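Local atomic coordinates of carboxyvinyl-carboxyphosphonate phosphorylmutase (Bacillus anthracis, PDB entry 4IQD), a protein that belongs to the phosphoenolpyruvate phosphomutase family of TIM-barrel enzymes and binds pyruvic acid in several pockets. Residues 242-245 with 246-250; 58-61 with 62-66; 70-73 with 74-78. All coordinates share one frame; numbering follows the deposited sequence.

In the fold
All three interactions are local and follow one another along the chain without nesting or crossing. Interaction 2 (58-61 with 62-66) comes first and ends helix 57-63, just after barrel strand 53-55. Interaction 3 (70-73 with 74-78) closes the loop that follows by starting helix 74-88; Val72 packs on Thr61 and Leu66, and Tyr60 OH probably bonds to Glu76 O. Interaction 1 (242-245 with 246-250) lies much later, where strand 239-242 passes into helix 245-264. Its Leu247 rests on Ala62 and Ser63, so helix 57-63 sits between the other two contacts, and interactions 1 and 2 share one pyruvic acid pocket and touch the second subunit.

Interaction 1 of 3, residues 242-245 with 246-250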
ATOM      1  N   TYR A 242      -3.867   3.612  16.952  1.00 18.78           N
ATOM      2  CA  TYR A 242      -2.443   3.499  16.672  1.00 23.11           C
ATOM      3  C   TYR A 242      -2.290   3.747  15.174  1.00 20.60           C
ATOM      4  O   TYR A 242      -2.112   2.812  14.395  1.00 19.19           O
ATOM      5  CB  TYR A 242      -1.930   2.109  17.069  1.00 21.28           C
ATOM      6  CG  TYR A 242      -2.279   1.719  18.493  1.00 21.56           C
ATOM      7  CD1 TYR A 242      -1.383   1.926  19.533  1.00 25.87           C
ATOM      8  CD2 TYR A 242      -3.511   1.150  18.798  1.00 25.72           C
ATOM      9  CE1 TYR A 242      -1.699   1.579  20.835  1.00 25.09           C
ATOM     10  CE2 TYR A 242      -3.837   0.801  20.098  1.00 27.14           C
ATOM     11  CZ  TYR A 242      -2.927   1.018  21.110  1.00 25.40           C
ATOM     12  OH  TYR A 242      -3.248   0.671  22.401  1.00 23.51           O
ATOM     13  N   PRO A 243      -2.370   5.026  14.773  1.00 23.17           N
ATOM     14  CA  PRO A 243      -2.669   5.475  13.407  1.00 18.42           C
ATOM     15  C   PRO A 243      -1.620   5.157  12.354  1.00 18.48           C
ATOM     16  O   PRO A 243      -1.978   4.761  11.245  1.00 20.26           O
ATOM     17  CB  PRO A 243      -2.774   7.000  13.555  1.00 24.01           C
ATOM     18  CG  PRO A 243      -2.931   7.251  15.006  1.00 25.04           C
ATOM     19  CD  PRO A 243      -2.175   6.166  15.682  1.00 25.64           C
ATOM     20  N   VAL A 244      -0.349   5.350  12.679  1.00 18.31           N
ATOM     21  CA  VAL A 244       0.683   5.353  11.650  1.00 18.22           C
ATOM     22  C   VAL A 244       1.680   4.209  11.828  1.00 21.06           C
ATOM     23  O   VAL A 244       2.578   4.010  11.008  1.00 23.43           O
ATOM     24  CB  VAL A 244       1.417   6.704  11.648  1.00 20.38           C
ATOM     25  CG1 VAL A 244       2.203   6.898  10.365  1.00 25.91           C
ATOM     26  CG2 VAL A 244       0.416   7.831  11.806  1.00 20.32           C
ATOM     27  N   THR A 245       1.492   3.448  12.897  1.00 18.24           N
ATOM     28  CA  THR A 245       2.409   2.386  13.275  1.00 18.27           C
ATOM     29  C   THR A 245       2.683   1.407  12.136  1.00 18.15           C
ATOM     30  O   THR A 245       3.826   1.023  11.909  1.00 18.16           O
ATOM     31  CB  THR A 245       1.859   1.599  14.472  1.00 20.81           C
ATOM     32  OG1 THR A 245       1.291   2.507  15.422  1.00 23.15           O
ATOM     33  CG2 THR A 245       2.960   0.801  15.130  1.00 19.77           C
ATOM     34  N   SER A 246       1.634   1.025  11.415  1.00 22.63           N
ATOM     35  CA  SER A 246       1.759   0.052  10.331  1.00 20.60           C
ATOM     36  C   SER A 246       2.756   0.499   9.267  1.00 22.25           C
ATOM     37  O   SER A 246       3.532  -0.306   8.760  1.00 25.01           O
ATOM     38  CB  SER A 246       0.395  -0.222   9.690  1.00 23.86           C
ATOM     39  OG  SER A 246      -0.089   0.922   9.012  1.00 28.88           O
ATOM     40  N   LEU A 247       2.741   1.785   8.939  1.00 24.08           N
ATOM     41  CA  LEU A 247       3.632   2.320   7.916  1.00 22.99           C
ATOM     42  C   LEU A 247       5.036   2.560   8.460  1.00 22.14           C
ATOM     43  O   LEU A 247       6.021   2.419   7.735  1.00 24.20           O
ATOM     44  CB  LEU A 247       3.055   3.606   7.318  1.00 24.62           C
ATOM     45  CG  LEU A 247       3.920   4.321   6.278  1.00 27.81           C
ATOM     46  CD1 LEU A 247       3.106   4.682   5.049  1.00 30.59           C
ATOM     47  CD2 LEU A 247       4.554   5.564   6.883  1.00 27.34           C
ATOM     48  N   ARG A 248       5.124   2.919   9.737  1.00 18.08           N
ATOM     49  CA  ARG A 248       6.411   3.169  10.372  1.00 18.21           C
ATOM     50  C   ARG A 248       7.284   1.925  10.378  1.00 21.69           C
ATOM     51  O   ARG A 248       8.469   1.992  10.061  1.00 22.49           O
ATOM     52  CB  ARG A 248       6.228   3.663  11.803  1.00 18.34           C
ATOM     53  CG  ARG A 248       5.543   5.005  11.924  1.00 18.38           C
ATOM     54  CD  ARG A 248       6.084   5.749  13.125  1.00 18.59           C
ATOM     55  NE  ARG A 248       5.155   6.742  13.649  1.00 24.88           N
ATOM     56  CZ  ARG A 248       5.084   7.997  13.224  1.00 26.77           C
ATOM     57  NH1 ARG A 248       5.883   8.412  12.250  1.00 29.88           N
ATOM     58  NH2 ARG A 248       4.209   8.834  13.770  1.00 20.73           N
ATOM     59  N   VAL A 249       6.691   0.794  10.744  1.00 21.50           N
ATOM     60  CA  VAL A 249       7.415  -0.470  10.809  1.00 19.05           C
ATOM     61  C   VAL A 249       7.709  -1.026   9.418  1.00 21.24           C
ATOM     62  O   VAL A 249       8.741  -1.662   9.200  1.00 22.99           O
ATOM     63  CB  VAL A 249       6.650  -1.528  11.643  1.00 18.30           C
ATOM     64  CG1 VAL A 249       6.594  -1.121  13.104  1.00 18.43           C
ATOM     65  CG2 VAL A 249       5.251  -1.736  11.098  1.00 29.90           C
ATOM     66  N   ALA A 250       6.802  -0.778   8.479  1.00 19.29           N
ATOM     67  CA  ALA A 250       6.960  -1.264   7.117  1.00 21.17           C
ATOM     68  C   ALA A 250       8.097  -0.528   6.427  1.00 23.79           C
ATOM     69  O   ALA A 250       8.917  -1.136   5.741  1.00 24.00           O
ATOM     70  CB  ALA A 250       5.667  -1.090   6.340  1.00 17.93           C
TER
HETATM   71  O   HOH W   1      -1.172   1.354  12.529  1.00 18.78           O
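Val244 and Arg248 meet where the chain winds into the first turn of helix 245-264. Val244 O takes the amide of Arg248 at 3.0 Å from Arg248 N, while Leu247 N gives it a second, weak bond. Thr245 O receives Val249 N at 3.1 Å. The Arg248 side chain leans back over this turn: with CG anti to its carbonyl carbon (chi1 -65°), CG comes within 3.3 Å of Val244 O. A bend at chi2 (-147°) then swings the guanidinium across Val244, whose CB lies 3.9 Å above the guanidinium plane, toward the rim of one face. Polar partners fix that group in turn: NE forms a salt bridge with Glu220 and NH2 a hydrogen bond with Thr219. Thr245 OG1 bonds to the other oxygen of the same Glu220 carboxylate, so the two side chains hold it between them. Arg277 of the second subunit lies close to Arg248 NH2, a like charge whose nearness Glu220 probably eases. Val249 packs tightly from the following turn, its CG2 3.2 Å from Thr245 O. Leu247 CD2 lies 4.4 Å from Val244 CG1, a loose apolar contact. At the helix start a water accepts from Ser246 N at 3.0 Å and lies a short 2.5 Å from Tyr242 O, linking strand end to helix; Ser246 OG bonds to His37. This turn follows the last barrel strand, 239-242, and so lies at the C-terminal end of the strands, where TIM-barrel enzymes keep their active sites; Pro243 and Val244 touch pyruvic acid there.

Interaction 2 of 3, residues 58-61 with 62-66; sequences AAYT and ASKGL
Tyr60 and Lys64, one helical turn apart, run side by side and point the same way. With CG anti to the backbone N (chi1 177°), the Tyr60 ring is set alongside the Lys64 chain. Lys64 CG lies 4.2 Å above one face of the ring, toward the rim, and the chain then bends at chi3 and chi4 along the phenol end, bringing CD to 3.5 Å from Tyr60 CZ. The lysine's methylenes thus lie against the ring and its hydroxyl end, on the more open side of the turn: Lys64 is partly exposed, and its ammonium makes a long, weak ion pair with Asp83 of the second subunit.

The tight part lies on the buried side. Ala62 N bonds to Ala58 O at 3.0 Å, and the Ala62 methyl presses on that carbonyl, with CB 3.2 Å from Ala58 O. Ser63 turns its hydroxyl back on the preceding turn, OG donating to Ala59 O at 2.7 Å, while Ser63 N reaches the same oxygen at 2.9 Å from the opposite face of the carbonyl plane. Leu247 of helix 245-264 covers Ala62 and Ser63. Thr61 OG1 turns back to the carbonyls of the preceding turn, with Gly57 O its main partner.

The helix stops in a Schellman motif. Gly65 takes a positive phi (77°), its amide bonds to Ala62 O at 3.0 Å, and Leu66 N reaches Thr61 O at 2.8 Å from above the carbonyl plane. Leu66 CB then rests against Thr61 CB. The chemistry implies a helix end satisfied largely by its own donors, with the Ser63 backbone also bonded to the second subunit: one carbonyl is gripped by both amide and hydroxyl of a buried serine, and the closing turn satisfies two more carbonyls with the last amides, leaving the lysine charge at the periphery.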
ATOM      1  N   ALA A  58      -2.314  10.639   7.491  1.00 25.67           N
ATOM      2  CA  ALA A  58      -0.863  10.600   7.574  1.00 25.36           C
ATOM      3  C   ALA A  58      -0.306   9.358   6.896  1.00 29.34           C
ATOM      4  O   ALA A  58       0.509   9.454   5.979  1.00 32.12           O
ATOM      5  CB  ALA A  58      -0.419  10.651   9.025  1.00 26.77           C
ATOM      6  N   ALA A  59      -0.759   8.195   7.348  1.00 26.65           N
ATOM      7  CA  ALA A  59      -0.275   6.930   6.811  1.00 25.62           C
ATOM      8  C   ALA A  59      -0.661   6.758   5.350  1.00 23.90           C
ATOM      9  O   ALA A  59       0.128   6.257   4.546  1.00 21.26           O
ATOM     10  CB  ALA A  59      -0.797   5.773   7.636  1.00 27.11           C
ATOM     11  N   TYR A  60      -1.878   7.173   5.011  1.00 23.12           N
ATOM     12  CA  TYR A  60      -2.355   7.041   3.644  1.00 23.41           C
ATOM     13  C   TYR A  60      -1.462   7.808   2.693  1.00 22.69           C
ATOM     14  O   TYR A  60      -0.904   7.242   1.759  1.00 27.57           O
ATOM     15  CB  TYR A  60      -3.788   7.544   3.497  1.00 23.98           C
ATOM     16  CG  TYR A  60      -4.270   7.478   2.067  1.00 26.07           C
ATOM     17  CD1 TYR A  60      -4.323   6.264   1.397  1.00 30.93           C
ATOM     18  CD2 TYR A  60      -4.655   8.623   1.383  1.00 26.05           C
ATOM     19  CE1 TYR A  60      -4.754   6.187   0.088  1.00 33.02           C
ATOM     20  CE2 TYR A  60      -5.092   8.557   0.072  1.00 28.07           C
ATOM     21  CZ  TYR A  60      -5.140   7.334  -0.571  1.00 32.63           C
ATOM     22  OH  TYR A  60      -5.569   7.249  -1.879  1.00 31.61           O
ATOM     23  N   THR A  61      -1.330   9.101   2.944  1.00 22.98           N
ATOM     24  CA  THR A  61      -0.534   9.963   2.088  1.00 23.98           C
ATOM     25  C   THR A  61       0.897   9.458   2.010  1.00 22.53           C
ATOM     26  O   THR A  61       1.456   9.338   0.923  1.00 24.83           O
ATOM     27  CB  THR A  61      -0.546  11.407   2.596  1.00 26.60           C
ATOM     28  OG1 THR A  61      -0.170  11.428   3.978  1.00 30.28           O
ATOM     29  CG2 THR A  61      -1.936  11.999   2.451  1.00 18.29           C
ATOM     30  N   ALA A  62       1.473   9.144   3.165  1.00 20.86           N
ATOM     31  CA  ALA A  62       2.836   8.636   3.217  1.00 20.09           C
ATOM     32  C   ALA A  62       2.997   7.385   2.356  1.00 20.36           C
ATOM     33  O   ALA A  62       4.026   7.212   1.711  1.00 22.93           O
ATOM     34  CB  ALA A  62       3.248   8.357   4.649  1.00 18.46           C
ATOM     35  N   SER A  63       1.975   6.532   2.338  1.00 22.14           N
ATOM     36  CA  SER A  63       1.969   5.351   1.473  1.00 28.32           C
ATOM     37  C   SER A  63       2.118   5.754   0.014  1.00 24.98           C
ATOM     38  O   SER A  63       2.909   5.172  -0.725  1.00 26.93           O
ATOM     39  CB  SER A  63       0.677   4.546   1.639  1.00 36.02           C
ATOM     40  OG  SER A  63       0.491   4.128   2.975  1.00 42.63           O
ATOM     41  N   LYS A  64       1.353   6.760  -0.391  1.00 21.66           N
ATOM     42  CA  LYS A  64       1.404   7.261  -1.755  1.00 24.36           C
ATOM     43  C   LYS A  64       2.639   8.121  -2.006  1.00 27.43           C
ATOM     44  O   LYS A  64       2.826   8.636  -3.106  1.00 28.42           O
ATOM     45  CB  LYS A  64       0.147   8.069  -2.069  1.00 27.77           C
ATOM     46  CG  LYS A  64      -1.142   7.292  -1.911  1.00 29.96           C
ATOM     47  CD  LYS A  64      -2.309   8.068  -2.483  1.00 32.05           C
ATOM     48  CE  LYS A  64      -2.264   8.099  -3.999  1.00 33.80           C
ATOM     49  NZ  LYS A  64      -2.625   6.779  -4.576  1.00 37.89           N
ATOM     50  N   GLY A  65       3.479   8.273  -0.987  1.00 30.49           N
ATOM     51  CA  GLY A  65       4.699   9.053  -1.106  1.00 28.48           C
ATOM     52  C   GLY A  65       4.439  10.546  -1.063  1.00 29.66           C
ATOM     53  O   GLY A  65       5.141  11.330  -1.701  1.00 29.52           O
ATOM     54  N   LEU A  66       3.427  10.941  -0.299  1.00 31.37           N
ATOM     55  CA  LEU A  66       3.005  12.337  -0.243  1.00 28.79           C
ATOM     56  C   LEU A  66       3.084  12.890   1.177  1.00 28.74           C
ATOM     57  O   LEU A  66       3.073  12.127   2.139  1.00 29.91           O
ATOM     58  CB  LEU A  66       1.575  12.466  -0.776  1.00 24.94           C
ATOM     59  CG  LEU A  66       1.328  11.923  -2.182  1.00 26.58           C
ATOM     60  CD1 LEU A  66      -0.065  12.301  -2.652  1.00 29.43           C
ATOM     61  CD2 LEU A  66       2.385  12.416  -3.159  1.00 25.84           C
TER

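Interaction 3 of 3, residues 70-73 with 74-78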
ATOM      1  N   GLY A  70      -3.009  17.789   2.984  1.00 34.60           N
ATOM      2  CA  GLY A  70      -4.337  17.942   2.417  1.00 33.09           C
ATOM      3  C   GLY A  70      -4.352  18.136   0.913  1.00 32.45           C
ATOM      4  O   GLY A  70      -5.004  19.048   0.405  1.00 31.27           O
ATOM      5  N   ILE A  71      -3.636  17.276   0.196  1.00 35.22           N
ATOM      6  CA  ILE A  71      -3.592  17.352  -1.260  1.00 33.24           C
ATOM      7  C   ILE A  71      -4.195  16.111  -1.900  1.00 29.91           C
ATOM      8  O   ILE A  71      -4.266  16.001  -3.122  1.00 28.30           O
ATOM      9  CB  ILE A  71      -2.160  17.560  -1.772  1.00 34.84           C
ATOM     10  CG1 ILE A  71      -1.259  16.415  -1.305  1.00 32.94           C
ATOM     11  CG2 ILE A  71      -1.628  18.906  -1.302  1.00 35.79           C
ATOM     12  CD1 ILE A  71       0.218  16.678  -1.485  1.00 33.56           C
ATOM     13  N   VAL A  72      -4.628  15.175  -1.065  1.00 27.62           N
ATOM     14  CA  VAL A  72      -5.367  14.027  -1.556  1.00 24.20           C
ATOM     15  C   VAL A  72      -6.837  14.392  -1.612  1.00 25.13           C
ATOM     16  O   VAL A  72      -7.271  15.340  -0.957  1.00 26.02           O
ATOM     17  CB  VAL A  72      -5.174  12.789  -0.666  1.00 25.32           C
ATOM     18  CG1 VAL A  72      -3.740  12.295  -0.753  1.00 25.73           C
ATOM     19  CG2 VAL A  72      -5.563  13.103   0.766  1.00 20.71           C
ATOM     20  N   THR A  73      -7.597  13.644  -2.404  1.00 26.02           N
ATOM     21  CA  THR A  73      -9.012  13.931  -2.595  1.00 25.69           C
ATOM     22  C   THR A  73      -9.876  12.944  -1.827  1.00 22.92           C
ATOM     23  O   THR A  73      -9.416  11.873  -1.440  1.00 18.99           O
ATOM     24  CB  THR A  73      -9.397  13.869  -4.074  1.00 26.63           C
ATOM     25  OG1 THR A  73      -9.351  12.510  -4.520  1.00 27.76           O
ATOM     26  CG2 THR A  73      -8.445  14.707  -4.907  1.00 27.34           C
ATOM     27  N   SER A  74     -11.132  13.317  -1.609  1.00 25.73           N
ATOM     28  CA  SER A  74     -12.068  12.473  -0.884  1.00 27.45           C
ATOM     29  C   SER A  74     -12.266  11.156  -1.615  1.00 25.56           C
ATOM     30  O   SER A  74     -12.461  10.118  -0.990  1.00 27.14           O
ATOM     31  CB  SER A  74     -13.416  13.175  -0.728  1.00 30.08           C
ATOM     32  OG  SER A  74     -14.131  13.173  -1.952  1.00 33.77           O
ATOM     33  N   THR A  75     -12.206  11.213  -2.943  1.00 27.58           N
ATOM     34  CA  THR A  75     -12.374  10.031  -3.785  1.00 27.71           C
ATOM     35  C   THR A  75     -11.282   8.996  -3.523  1.00 31.39           C
ATOM     36  O   THR A  75     -11.553   7.798  -3.437  1.00 26.13           O
ATOM     37  CB  THR A  75     -12.360  10.404  -5.281  1.00 28.60           C
ATOM     38  OG1 THR A  75     -13.399  11.351  -5.551  1.00 27.53           O
ATOM     39  CG2 THR A  75     -12.572   9.167  -6.147  1.00 31.38           C
ATOM     40  N   GLU A  76     -10.046   9.473  -3.393  1.00 31.13           N
ATOM     41  CA  GLU A  76      -8.902   8.608  -3.131  1.00 26.15           C
ATOM     42  C   GLU A  76      -9.015   7.940  -1.771  1.00 23.21           C
ATOM     43  O   GLU A  76      -8.796   6.737  -1.638  1.00 24.06           O
ATOM     44  CB  GLU A  76      -7.605   9.415  -3.186  1.00 29.88           C
ATOM     45  CG  GLU A  76      -7.231   9.898  -4.573  1.00 35.41           C
ATOM     46  CD  GLU A  76      -6.094  10.897  -4.553  1.00 37.08           C
ATOM     47  OE1 GLU A  76      -6.126  11.811  -3.706  1.00 37.53           O
ATOM     48  OE2 GLU A  76      -5.168  10.769  -5.380  1.00 39.53           O
ATOM     49  N   VAL A  77      -9.349   8.733  -0.759  1.00 22.72           N
ATOM     50  CA  VAL A  77      -9.461   8.233   0.603  1.00 20.39           C
ATOM     51  C   VAL A  77     -10.594   7.220   0.720  1.00 24.57           C
ATOM     52  O   VAL A  77     -10.469   6.209   1.411  1.00 25.21           O
ATOM     53  CB  VAL A  77      -9.688   9.382   1.600  1.00 22.00           C
ATOM     54  CG1 VAL A  77      -9.758   8.852   3.021  1.00 22.32           C
ATOM     55  CG2 VAL A  77      -8.580  10.414   1.468  1.00 19.81           C
ATOM     56  N   ALA A  78     -11.693   7.487   0.022  1.00 18.70           N
ATOM     57  CA  ALA A  78     -12.851   6.604   0.048  1.00 18.92           C
ATOM     58  C   ALA A  78     -12.573   5.268  -0.645  1.00 30.08           C
ATOM     59  O   ALA A  78     -13.176   4.250  -0.309  1.00 32.53           O
ATOM     60  CB  ALA A  78     -14.054   7.294  -0.576  1.00 21.37           C
TER
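The backbone is extended at Val72 and Thr73 (psi 160° and 161°) and turns helical from Ser74 onward. Thr73 O then accepts Val77 N at 3.2 Å, opening the i to i+4 pattern of helix 74-88; Ala78 N continues it by bonding to Ser74 O. Thr73 occupies the N-cap, and with Glu76 it forms a capping box. Thr73 N donates to Glu76 OE1 at 2.7 Å, meeting the carboxylate on its anti side, while Thr73 OG1 accepts Glu76 N in a weak bond of 3.3 Å. OG1 can do so because it stands between the backbone N and the carbonyl carbon of Thr73 (chi1 70°). The Glu76 chain, extended beyond CG, crosses Thr73 at about a right angle, and its OE1 also comes to 3.2 Å from Val72 CA. The N-terminal end of the helix would be expected to stabilise this carboxylate's negative charge. Beside the capping box, Val72 CG2 meets Val77 CG2 at 4.1 Å, the residues before the cap and four after it making a hydrophobic staple. Val77 CG2 also lies 3.4 Å from Thr73 O. Val72 carries the loop onto helix 57-63 through Tyr60 and Thr61, Val77 rests on Phe100, and Ser74 OG bonds to Glu112 on helix 103-115.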